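Dps family protein (Staphylococcus aureus subsp. aureus, PDB 2D5K) belongs to the Dps branch of the ferritin-like proteins and, as a twelve-subunit metal-binding shell, probably oxidises and stores iron and may compact the nucleoid. Local coordinates at residues B[3-8]-B[120-125]; B[7-12]-B[61-66]; B[112-117]-B[128-133]. All coordinates share one frame; numbering follows the deposited sequence.

Contact 1. Residues B[3-8]-B[120-125]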
loop_
_atom_site.group_PDB
_atom_site.type_symbol
_atom_site.label_atom_id
_atom_site.label_comp_id
_atom_site.label_asym_id
_atom_site.label_seq_id
_atom_site.Cartn_x
_atom_site.Cartn_y
_atom_site.Cartn_z
ATOM N N SER B 3 -26.429 23.921 32.106
ATOM C CA SER B 3 -25.380 24.396 31.213
ATOM C C SER B 3 -25.939 24.682 29.823
ATOM O O SER B 3 -26.912 24.059 29.394
ATOM C CB SER B 3 -24.270 23.347 31.107
ATOM O OG SER B 3 -23.756 23.011 32.386
ATOM N N ASN B 4 -25.327 25.631 29.121
ATOM C CA ASN B 4 -25.761 25.974 27.772
ATOM C C ASN B 4 -24.600 25.787 26.802
ATOM O O ASN B 4 -23.496 25.426 27.211
ATOM C CB ASN B 4 -26.262 27.420 27.707
ATOM C CG ASN B 4 -25.247 28.412 28.229
ATOM O OD1 ASN B 4 -24.068 28.352 27.886
ATOM N ND2 ASN B 4 -25.706 29.341 29.061
ATOM N N GLN B 5 -24.854 26.037 25.523
ATOM C CA GLN B 5 -23.834 25.871 24.494
ATOM C C GLN B 5 -22.575 26.673 24.794
ATOM O O GLN B 5 -21.459 26.191 24.598
ATOM C CB GLN B 5 -24.386 26.283 23.128
ATOM C CG GLN B 5 -23.448 25.956 21.981
ATOM C CD GLN B 5 -23.262 24.463 21.802
ATOM O OE1 GLN B 5 -24.108 23.787 21.218
ATOM N NE2 GLN B 5 -22.159 23.936 22.323
ATOM N N GLN B 6 -22.761 27.900 25.269
ATOM C CA GLN B 6 -21.646 28.778 25.598
ATOM C C GLN B 6 -20.730 28.135 26.637
ATOM O O GLN B 6 -19.505 28.253 26.555
ATOM C CB GLN B 6 -22.170 30.118 26.126
ATOM C CG GLN B 6 -22.962 30.934 25.103
ATOM C CD GLN B 6 -24.206 30.217 24.594
ATOM O OE1 GLN B 6 -25.105 29.877 25.365
ATOM N NE2 GLN B 6 -24.259 29.984 23.286
ATOM N N ASP B 7 -21.327 27.464 27.618
ATOM C CA ASP B 7 -20.555 26.799 28.660
ATOM C C ASP B 7 -19.703 25.696 28.045
ATOM O O ASP B 7 -18.571 25.464 28.471
ATOM C CB ASP B 7 -21.475 26.179 29.719
ATOM C CG ASP B 7 -22.246 27.219 30.509
ATOM O OD1 ASP B 7 -21.654 28.260 30.857
ATOM O OD2 ASP B 7 -23.440 26.985 30.793
ATOM N N VAL B 8 -20.256 25.011 27.048
ATOM C CA VAL B 8 -19.532 23.931 26.386
ATOM C C VAL B 8 -18.370 24.490 25.569
ATOM O O VAL B 8 -17.280 23.919 25.561
ATOM C CB VAL B 8 -20.466 23.115 25.466
ATOM C CG1 VAL B 8 -19.707 21.948 24.850
ATOM C CG2 VAL B 8 -21.653 22.595 26.272
ATOM N N ALA B 120 -25.959 20.257 28.730
ATOM C CA ALA B 120 -26.300 21.286 27.757
ATOM C C ALA B 120 -26.932 20.681 26.509
ATOM O O ALA B 120 -27.435 21.398 25.643
ATOM C CB ALA B 120 -25.050 22.071 27.381
ATOM N N GLY B 121 -26.907 19.357 26.423
ATOM C CA GLY B 121 -27.481 18.687 25.272
ATOM C C GLY B 121 -26.531 18.646 24.088
ATOM O O GLY B 121 -26.948 18.346 22.969
ATOM N N ASP B 122 -25.260 18.962 24.321
ATOM C CA ASP B 122 -24.270 18.927 23.248
ATOM C C ASP B 122 -23.614 17.561 23.341
ATOM O O ASP B 122 -22.538 17.402 23.917
ATOM C CB ASP B 122 -23.215 20.018 23.428
ATOM C CG ASP B 122 -22.281 20.118 22.236
ATOM O OD1 ASP B 122 -22.222 19.150 21.443
ATOM O OD2 ASP B 122 -21.598 21.153 22.094
ATOM N N ASP B 123 -24.278 16.571 22.765
ATOM C CA ASP B 123 -23.794 15.204 22.817
ATOM C C ASP B 123 -22.600 14.944 21.911
ATOM O O ASP B 123 -21.859 13.983 22.121
ATOM C CB ASP B 123 -24.957 14.268 22.502
ATOM C CG ASP B 123 -26.165 14.559 23.379
ATOM O OD1 ASP B 123 -26.017 14.503 24.615
ATOM O OD2 ASP B 123 -27.251 14.861 22.840
ATOM N N VAL B 124 -22.410 15.800 20.913
ATOM C CA VAL B 124 -21.273 15.652 20.011
ATOM C C VAL B 124 -20.001 16.057 20.760
ATOM O O VAL B 124 -19.012 15.326 20.758
ATOM C CB VAL B 124 -21.430 16.535 18.754
ATOM C CG1 VAL B 124 -20.112 16.593 17.980
ATOM C CG2 VAL B 124 -22.529 15.964 17.862
ATOM N N SER B 125 -20.032 17.218 21.403
ATOM C CA SER B 125 -18.865 17.677 22.156
ATOM C C SER B 125 -18.599 16.713 23.299
ATOM O O SER B 125 -17.449 16.429 23.633
ATOM C CB SER B 125 -19.094 19.088 22.704
ATOM O OG SER B 125 -19.175 20.030 21.644
#
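V8 overlaps the turn at 120-125 with both of its methyl branches. CG1, anti to the backbone N, rests 3.6 Å from S125 CB and also touches the carboxylate of D122, while CG2 lies 3.6 Å from A120 CB. A120 also meets the extended residues before the helix: A120 CA makes a CA-H...O contact to S3 O at 3.3 Å. Separately, A120 CB lies 3.4 Å from S3 O and 4.0 Å from S3 CB.

The polar part centres on D122. Q5 has CG anti to its backbone N, and a bend at chi2 (65°) carries the amide across, where NE2 donates to D122 OD2 at 2.8 Å. The N-H...O angle of 177° makes this bond almost straight. D122 OD2 lies in the amide plane of Q5. The two flat groups are steeply inclined to each other, and NE2 sits about 30° out of the carboxylate plane. S125 OG gives a second bond to D122 OD2 at 2.7 Å, and D122 OD1 accepts from S125 N at 2.9 Å, the capping bond of helix 123-147.

Each segment thus holds a helix start: N4 and D7 form a capping box for helix 5-32, and N-cap D122 directly follows G121, which closes helix 92-120 with a Schellman motif. The contact joins the start of the first helix of a ferritin-like four-helix bundle to the turn between its last two helices. R62 of helix 38-65 adds a salt bridge to D122 OD1. A buried carboxylate with this many donors, sitting at a helix N-terminus, is likely to stay ionised.

Contact 2. Residues B[7-12]-B[61-66]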
loop_
_atom_site.group_PDB
_atom_site.type_symbol
_atom_site.label_atom_id
_atom_site.label_comp_id
_atom_site.label_asym_id
_atom_site.label_seq_id
_atom_site.Cartn_x
_atom_site.Cartn_y
_atom_site.Cartn_z
ATOM N N ASP B 7 -21.327 27.464 27.618
ATOM C CA ASP B 7 -20.555 26.799 28.660
ATOM C C ASP B 7 -19.703 25.696 28.045
ATOM O O ASP B 7 -18.571 25.464 28.471
ATOM C CB ASP B 7 -21.475 26.179 29.719
ATOM C CG ASP B 7 -22.246 27.219 30.509
ATOM O OD1 ASP B 7 -21.654 28.260 30.857
ATOM O OD2 ASP B 7 -23.440 26.985 30.793
ATOM N N VAL B 8 -20.256 25.011 27.048
ATOM C CA VAL B 8 -19.532 23.931 26.386
ATOM C C VAL B 8 -18.370 24.490 25.569
ATOM O O VAL B 8 -17.280 23.919 25.561
ATOM C CB VAL B 8 -20.466 23.115 25.466
ATOM C CG1 VAL B 8 -19.707 21.948 24.850
ATOM C CG2 VAL B 8 -21.653 22.595 26.272
ATOM N N VAL B 9 -18.598 25.607 24.884
ATOM C CA VAL B 9 -17.535 26.221 24.093
ATOM C C VAL B 9 -16.359 26.565 25.003
ATOM O O VAL B 9 -15.199 26.417 24.622
ATOM C CB VAL B 9 -18.031 27.498 23.384
ATOM C CG1 VAL B 9 -16.854 28.246 22.759
ATOM C CG2 VAL B 9 -19.034 27.124 22.307
ATOM N N LYS B 10 -16.670 27.021 26.211
ATOM C CA LYS B 10 -15.651 27.373 27.191
ATOM C C LYS B 10 -14.816 26.129 27.517
ATOM O O LYS B 10 -13.590 26.202 27.629
ATOM C CB LYS B 10 -16.326 27.911 28.456
ATOM C CG LYS B 10 -15.390 28.471 29.513
ATOM C CD LYS B 10 -14.680 27.377 30.291
ATOM C CE LYS B 10 -14.016 27.945 31.531
ATOM N NZ LYS B 10 -15.020 28.609 32.411
ATOM N N GLU B 11 -15.490 24.991 27.671
ATOM C CA GLU B 11 -14.808 23.734 27.969
ATOM C C GLU B 11 -13.969 23.280 26.775
ATOM O O GLU B 11 -12.870 22.749 26.947
ATOM C CB GLU B 11 -15.821 22.639 28.320
ATOM C CG GLU B 11 -16.556 22.854 29.636
ATOM C CD GLU B 11 -15.608 23.042 30.805
ATOM O OE1 GLU B 11 -14.605 22.300 30.887
ATOM O OE2 GLU B 11 -15.873 23.928 31.649
ATOM N N LEU B 12 -14.496 23.476 25.570
ATOM C CA LEU B 12 -13.780 23.090 24.359
ATOM C C LEU B 12 -12.513 23.930 24.196
ATOM O O LEU B 12 -11.439 23.394 23.905
ATOM C CB LEU B 12 -14.686 23.249 23.127
ATOM C CG LEU B 12 -15.794 22.197 22.975
ATOM C CD1 LEU B 12 -16.848 22.677 21.980
ATOM C CD2 LEU B 12 -15.180 20.877 22.513
ATOM N N GLU B 61 -12.636 22.748 15.431
ATOM C CA GLU B 61 -13.645 22.709 14.377
ATOM C C GLU B 61 -15.031 22.360 14.908
ATOM O O GLU B 61 -16.030 22.569 14.223
ATOM C CB GLU B 61 -13.231 21.743 13.267
ATOM C CG GLU B 61 -11.874 22.097 12.665
ATOM C CD GLU B 61 -11.683 21.571 11.260
ATOM O OE1 GLU B 61 -12.198 20.478 10.948
ATOM O OE2 GLU B 61 -10.998 22.252 10.466
ATOM N N ARG B 62 -15.094 21.826 16.125
ATOM C CA ARG B 62 -16.390 21.524 16.723
ATOM C C ARG B 62 -16.933 22.859 17.209
ATOM O O ARG B 62 -18.120 23.154 17.061
ATOM C CB ARG B 62 -16.252 20.555 17.902
ATOM C CG ARG B 62 -17.547 20.390 18.713
ATOM C CD ARG B 62 -18.723 19.972 17.820
ATOM N NE ARG B 62 -19.995 19.972 18.549
ATOM C CZ ARG B 62 -21.186 19.864 17.970
ATOM N NH1 ARG B 62 -21.276 19.746 16.649
ATOM N NH2 ARG B 62 -22.292 19.887 18.707
ATOM N N ILE B 63 -16.053 23.669 17.794
ATOM C CA ILE B 63 -16.439 24.988 18.279
ATOM C C ILE B 63 -17.022 25.767 17.104
ATOM O O ILE B 63 -17.997 26.508 17.257
ATOM C CB ILE B 63 -15.226 25.758 18.858
ATOM C CG1 ILE B 63 -14.786 25.121 20.181
ATOM C CG2 ILE B 63 -15.588 27.215 19.083
ATOM C CD1 ILE B 63 -13.563 25.768 20.802
ATOM N N LEU B 64 -16.424 25.589 15.931
ATOM C CA LEU B 64 -16.898 26.265 14.728
ATOM C C LEU B 64 -18.268 25.710 14.345
ATOM O O LEU B 64 -19.166 26.455 13.948
ATOM C CB LEU B 64 -15.906 26.052 13.580
ATOM C CG LEU B 64 -14.511 26.657 13.779
ATOM C CD1 LEU B 64 -13.546 26.091 12.748
ATOM C CD2 LEU B 64 -14.588 28.177 13.679
ATOM N N ALA B 65 -18.425 24.397 14.482
ATOM C CA ALA B 65 -19.677 23.731 14.145
ATOM C C ALA B 65 -20.846 24.172 15.030
ATOM O O ALA B 65 -22.005 23.991 14.656
ATOM C CB ALA B 65 -19.497 22.214 14.221
ATOM N N VAL B 66 -20.550 24.739 16.198
ATOM C CA VAL B 66 -21.609 25.210 17.091
ATOM C C VAL B 66 -21.681 26.736 17.090
ATOM O O VAL B 66 -22.328 27.344 17.946
ATOM C CB VAL B 66 -21.423 24.702 18.548
ATOM C CG1 VAL B 66 -21.456 23.187 18.569
ATOM C CG2 VAL B 66 -20.116 25.222 19.137
#
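Apolar side chains carry nearly all of this contact. L12 and I63 lie alongside one another, pointing opposite ways, with L12 CB only 3.5 Å from I63 CG1, a rather close fit for two carbons, and I63 CD1 close to the same L12 carbon. I63 gets there because CG1 stands anti to its carbonyl carbon (chi1 -71°) and the chain runs on extended. V9 serves two partners: CG1 reaches I63 CG2 at 4.0 Å, the side chains nearly perpendicular, and CG2 meets V66 CG2 at 3.9 Å. V66 has already left helical geometry, so V9 packs on the C-terminal end of helix 38-65.

The two helices are the antiparallel first pair of the ferritin-like four-helix bundle; their short segments run at 165° to each other with axes 10.0 Å apart at closest approach.

Mixed contact comes from R62, whose aliphatic CG lies 4.0 Å from L12 CD1. A bend at chi2 (55°) turns the rest of its chain, and V66 CG1 lies over one face of the guanidinium, displaced toward its rim. The charged end serves other partners: a salt bridge to D122, a hydrogen bond to S125 and a salt bridge to D137 of a second subunit.

Contact 3. Residues B[112-117]-B[128-133]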
loop_
_atom_site.group_PDB
_atom_site.type_symbol
_atom_site.label_atom_id
_atom_site.label_comp_id
_atom_site.label_asym_id
_atom_site.label_seq_id
_atom_site.Cartn_x
_atom_site.Cartn_y
_atom_site.Cartn_z
ATOM N N ASN B 112 -15.488 16.815 34.183
ATOM C CA ASN B 112 -16.416 17.924 34.371
ATOM C C ASN B 112 -16.967 18.405 33.028
ATOM O O ASN B 112 -18.155 18.690 32.905
ATOM C CB ASN B 112 -15.716 19.075 35.096
ATOM C CG ASN B 112 -16.644 20.243 35.371
ATOM O OD1 ASN B 112 -17.704 20.082 35.973
ATOM N ND2 ASN B 112 -16.245 21.430 34.932
ATOM N N ALA B 113 -16.099 18.484 32.023
ATOM C CA ALA B 113 -16.504 18.930 30.692
ATOM C C ALA B 113 -17.560 18.007 30.091
ATOM O O ALA B 113 -18.480 18.462 29.406
ATOM C CB ALA B 113 -15.283 18.995 29.769
ATOM N N ILE B 114 -17.408 16.709 30.334
ATOM C CA ILE B 114 -18.342 15.707 29.830
ATOM C C ILE B 114 -19.724 15.939 30.438
ATOM O O ILE B 114 -20.745 15.882 29.747
ATOM C CB ILE B 114 -17.832 14.289 30.176
ATOM C CG1 ILE B 114 -16.611 13.968 29.307
ATOM C CG2 ILE B 114 -18.941 13.255 29.990
ATOM C CD1 ILE B 114 -15.745 12.838 29.848
ATOM N N GLU B 115 -19.747 16.206 31.738
ATOM C CA GLU B 115 -20.998 16.459 32.439
ATOM C C GLU B 115 -21.669 17.721 31.902
ATOM O O GLU B 115 -22.875 17.738 31.666
ATOM C CB GLU B 115 -20.732 16.600 33.938
ATOM C CG GLU B 115 -21.931 17.071 34.741
ATOM C CD GLU B 115 -21.666 17.057 36.231
ATOM O OE1 GLU B 115 -20.606 17.572 36.653
ATOM O OE2 GLU B 115 -22.520 16.537 36.982
ATOM N N ILE B 116 -20.878 18.774 31.712
ATOM C CA ILE B 116 -21.386 20.044 31.201
ATOM C C ILE B 116 -21.989 19.879 29.809
ATOM O O ILE B 116 -23.089 20.359 29.538
ATOM C CB ILE B 116 -20.259 21.110 31.129
ATOM C CG1 ILE B 116 -19.712 21.386 32.533
ATOM C CG2 ILE B 116 -20.778 22.392 30.479
ATOM C CD1 ILE B 116 -20.776 21.690 33.555
ATOM N N ALA B 117 -21.262 19.200 28.930
ATOM C CA ALA B 117 -21.730 18.982 27.565
ATOM C C ALA B 117 -23.049 18.215 27.554
ATOM O O ALA B 117 -23.994 18.595 26.856
ATOM C CB ALA B 117 -20.675 18.226 26.771
ATOM N N MET B 128 -16.687 13.860 22.020
ATOM C CA MET B 128 -15.304 14.227 21.736
ATOM C C MET B 128 -14.480 14.254 23.015
ATOM O O MET B 128 -13.328 13.816 23.028
ATOM C CB MET B 128 -15.247 15.583 21.039
ATOM C CG MET B 128 -15.739 15.517 19.605
ATOM S SD MET B 128 -15.607 17.095 18.769
ATOM C CE MET B 128 -16.340 16.685 17.161
ATOM N N PHE B 129 -15.066 14.769 24.092
ATOM C CA PHE B 129 -14.361 14.808 25.367
ATOM C C PHE B 129 -14.110 13.385 25.854
ATOM O O PHE B 129 -13.060 13.096 26.422
ATOM C CB PHE B 129 -15.175 15.568 26.418
ATOM C CG PHE B 129 -15.229 17.053 26.193
ATOM C CD1 PHE B 129 -14.072 17.769 25.891
ATOM C CD2 PHE B 129 -16.429 17.745 26.328
ATOM C CE1 PHE B 129 -14.110 19.156 25.729
ATOM C CE2 PHE B 129 -16.474 19.130 26.168
ATOM C CZ PHE B 129 -15.311 19.834 25.869
ATOM N N ILE B 130 -15.083 12.500 25.639
ATOM C CA ILE B 130 -14.952 11.105 26.056
ATOM C C ILE B 130 -13.801 10.444 25.310
ATOM O O ILE B 130 -12.980 9.750 25.908
ATOM C CB ILE B 130 -16.235 10.292 25.763
ATOM C CG1 ILE B 130 -17.431 10.897 26.500
ATOM C CG2 ILE B 130 -16.028 8.834 26.170
ATOM C CD1 ILE B 130 -17.305 10.887 27.977
ATOM N N GLY B 131 -13.756 10.652 23.999
ATOM C CA GLY B 131 -12.690 10.075 23.198
ATOM C C GLY B 131 -11.332 10.544 23.691
ATOM O O GLY B 131 -10.389 9.761 23.785
ATOM N N MET B 132 -11.231 11.831 24.002
ATOM C CA MET B 132 -9.978 12.395 24.497
ATOM C C MET B 132 -9.610 11.807 25.859
ATOM O O MET B 132 -8.464 11.425 26.093
ATOM C CB MET B 132 -10.089 13.918 24.615
ATOM C CG MET B 132 -8.842 14.580 25.196
ATOM S SD MET B 132 -9.006 16.366 25.388
ATOM C CE MET B 132 -8.700 16.906 23.713
ATOM N N GLN B 133 -10.584 11.732 26.760
ATOM C CA GLN B 133 -10.321 11.186 28.088
ATOM C C GLN B 133 -9.857 9.733 27.991
ATOM O O GLN B 133 -9.021 9.287 28.777
ATOM C CB GLN B 133 -11.577 11.284 28.960
ATOM C CG GLN B 133 -11.340 10.923 30.427
ATOM C CD GLN B 133 -12.601 11.037 31.256
ATOM O OE1 GLN B 133 -13.663 10.581 30.840
ATOM N NE2 GLN B 133 -12.489 11.642 32.442
#
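The F129 ring lies against the alanines of helix 92-120. Its CG is anti to the carbonyl carbon (chi1 -72°), which sends the ring toward that helix, and chi2 turns one face onto A113. The methyl carbon A113 CB stands 3.8 Å from the F129 ring centroid and 11° off the ring normal, a CH-pi contact over the centre of the ring. A117, one helical turn further along, approaches the same ring near its plane instead, with A117 CB 4.3 Å from F129 CD2. Beside these two small side chains the ring lies close to the backbone, F129 CD2 being 3.8 Å from A113 O.

This is the antiparallel pairing of the last two long helices of a ferritin-like four-helix bundle: the short segments make an angle of 163°, and their axes approach to 9.3 Å. E11 and L12 of helix 5-32 also touch F129, placing the ring in the bundle interior.

I114 fills the other half. It too has CG1 anti to the carbonyl carbon, which puts I114 CG1 3.6 Å from F129 CB, the two side chains pointing opposite ways. The extended chi2 carries I114 CD1 on toward I130 and Q133. I130 lies roughly perpendicular to I114; bent at chi2, it packs its CD1 against CG1 and CG2 of I114. Q133 is extended beyond CG, which brings OE1 near the end of I114. Its NE2 donates to E111 OE1, so the amide is tied back to helix 92-120, and D123 of a neighbouring subunit packs against both I114 and I130.

How the contacts relate
All three contacts lie on the same side of the chain's centre, near one end of the bundle. Contacts 1 and 2 are closest, about 8 Å between centres; they share D7 and V8, and R62 of contact 2 bridges to D122 of contact 1. Contacts 1 and 3, centres about 10 Å apart, both use helix 123-147 and are joined where D122 N probably bonds to A117 O at 2.9 Å. Contacts 2 and 3, centres about 12 Å apart, meet where L12 CD2 touches F129 CZ at 3.5 Å. In segment 61-66 of contact 2, E61 hydrogen-bonds H42 of a third subunit and packs on H30 of that subunit, consistent with the inter-subunit ferroxidase site of Dps proteins.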